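Local coordinates for 6-phosphogluconolactonase (Shewanella baltica, PDB 3NWP), which probably hydrolyses 6-phosphogluconolactone to 6-phosphogluconate, the second step of the oxidative pentose phosphate pathway, at residues L41-G46 / V132-M137. Residues are numbered along the deposited sequence; the frame is centred on the assembly and turned at random.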
loop_
_atom_site.group_PDB
_atom_site.type_symbol
_atom_site.label_atom_id
_atom_site.label_comp_id
_atom_site.label_asym_id
_atom_site.label_seq_id
_atom_site.Cartn_x
_atom_site.Cartn_y
_atom_site.Cartn_z
ATOM N N LEU A 41 -8.342 5.083 2.315
ATOM C CA LEU A 41 -7.069 5.091 1.600
ATOM C C LEU A 41 -6.041 4.222 2.339
ATOM O O LEU A 41 -5.862 4.357 3.557
ATOM C CB LEU A 41 -6.559 6.492 1.563
ATOM C CG LEU A 41 -5.169 6.738 1.003
ATOM C CD1 LEU A 41 -5.073 6.382 -0.497
ATOM C CD2 LEU A 41 -4.666 8.238 1.265
ATOM N N VAL A 42 -5.364 3.341 1.604
ATOM C CA VAL A 42 -4.248 2.558 2.129
ATOM C C VAL A 42 -3.032 3.051 1.403
ATOM O O VAL A 42 -3.003 3.161 0.173
ATOM C CB VAL A 42 -4.437 1.073 1.854
ATOM C CG1 VAL A 42 -3.177 0.266 2.287
ATOM C CG2 VAL A 42 -5.771 0.540 2.554
ATOM N N VAL A 43 -1.987 3.393 2.143
ATOM C CA VAL A 43 -0.730 3.786 1.563
ATOM C C VAL A 43 0.436 2.882 2.004
ATOM O O VAL A 43 0.376 2.264 3.088
ATOM C CB VAL A 43 -0.365 5.237 1.859
ATOM C CG1 VAL A 43 -1.464 6.185 1.236
ATOM C CG2 VAL A 43 -0.231 5.534 3.406
ATOM N N SER A 44 1.495 2.876 1.196
ATOM C CA SER A 44 2.704 2.155 1.476
ATOM C C SER A 44 3.857 3.089 1.832
ATOM O O SER A 44 3.808 4.293 1.567
ATOM C CB SER A 44 3.068 1.261 0.279
ATOM O OG SER A 44 2.030 0.330 -0.014
ATOM N N GLY A 45 4.882 2.512 2.453
ATOM C CA GLY A 45 6.029 3.262 2.979
ATOM C C GLY A 45 7.213 3.319 2.060
ATOM O O GLY A 45 7.102 3.201 0.829
ATOM N N GLY A 46 8.383 3.605 2.640
ATOM C CA GLY A 46 9.600 3.738 1.834
ATOM C C GLY A 46 9.818 5.188 1.392
ATOM O O GLY A 46 9.011 6.070 1.671
ATOM N N VAL A 132 -9.101 3.451 -2.358
ATOM C CA VAL A 132 -7.815 3.581 -3.070
ATOM C C VAL A 132 -6.712 2.884 -2.253
ATOM O O VAL A 132 -6.618 3.099 -1.025
ATOM C CB VAL A 132 -7.428 5.039 -3.260
ATOM C CG1 VAL A 132 -6.043 5.124 -3.942
ATOM C CG2 VAL A 132 -8.446 5.793 -4.121
ATOM N N VAL A 133 -5.949 2.025 -2.898
ATOM C CA VAL A 133 -4.764 1.391 -2.307
ATOM C C VAL A 133 -3.574 1.765 -3.130
ATOM O O VAL A 133 -3.562 1.584 -4.357
ATOM C CB VAL A 133 -4.922 -0.126 -2.315
ATOM C CG1 VAL A 133 -3.642 -0.853 -1.830
ATOM C CG2 VAL A 133 -6.120 -0.549 -1.461
ATOM N N VAL A 134 -2.515 2.261 -2.487
ATOM C CA VAL A 134 -1.269 2.660 -3.144
ATOM C C VAL A 134 -0.186 1.702 -2.663
ATOM O O VAL A 134 0.098 1.614 -1.466
ATOM C CB VAL A 134 -0.871 4.092 -2.842
ATOM C CG1 VAL A 134 0.353 4.479 -3.742
ATOM C CG2 VAL A 134 -2.062 5.058 -3.060
ATOM N N LEU A 135 0.354 0.931 -3.607
ATOM C CA LEU A 135 1.369 -0.064 -3.378
ATOM C C LEU A 135 2.767 0.319 -3.918
ATOM O O LEU A 135 2.874 1.125 -4.873
ATOM C CB LEU A 135 0.935 -1.424 -3.979
ATOM C CG LEU A 135 -0.366 -2.026 -3.450
ATOM C CD1 LEU A 135 -0.551 -3.398 -4.209
ATOM C CD2 LEU A 135 -0.217 -2.266 -1.933
ATOM N N GLY A 136 3.783 -0.331 -3.379
ATOM C CA GLY A 136 5.107 -0.349 -3.964
ATOM C C GLY A 136 5.494 -1.776 -4.267
ATOM O O GLY A 136 4.746 -2.730 -4.011
HETATM N N MSE A 137 6.676 -1.910 -4.834
HETATM C CA MSE A 137 7.213 -3.240 -5.153
HETATM C C MSE A 137 8.699 -3.202 -4.885
HETATM O O MSE A 137 9.406 -2.309 -5.325
HETATM C CB MSE A 137 6.943 -3.561 -6.589
HETATM C CG MSE A 137 7.453 -4.933 -7.104
HETATM SE SE MSE A 137 7.479 -5.147 -8.979
HETATM C CE MSE A 137 8.900 -3.972 -9.256
HETATM O O HOH W 1 3.415 -2.005 -0.873
#
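The hydroxyl of S44 is gripped from two directions where a pair of parallel strands parts company. Its OG gives a hydrogen bond of 2.7 Å to V134 O, arriving in the carbonyl plane on a lone pair, and it accepts a second from a water that in turn takes the N-H of G136. OG lies anti to the carbonyl carbon (chi1 -59°), a turn that carries it across to the neighbouring strand. Here a side chain takes over when backbone pairing stops: S44 N is 3.3 Å from V134 O but badly angled for a bond. An alanine here removes the hydroxyl, which would probably leave V134 O without this partner and break the water's link between S44 and G136 N.

Upstream the pairing is regular parallel sheet. V42 bonds in both directions, its N to V132 O at 2.9 Å and its O to V134 N, that donor tilted 25° from the carbonyl plane; the axes of segments 41-43 and 132-135 run within 5° of parallel. Side chains line up in register on the two faces. On one, L41 and V132 point the same way and the leucine bends over its neighbour, CG anti to the backbone N, until CD1 lies 3.8 Å from V132 CG1; the same methyl reaches V134 CG2 at 4.2 Å. V42 and V133 stand side by side on the other face, V133 CG2 4.1 Å from V42 CB.

Strands 39-43 and 132-135 are inner neighbours in the sheet of a Rossmann-like fold, close to the centre of the chain: strand 66-74 flanks the first and strand 189-194 the second, while helix 14-36 covers the face of L41, V132 and V134 with L29 and I25.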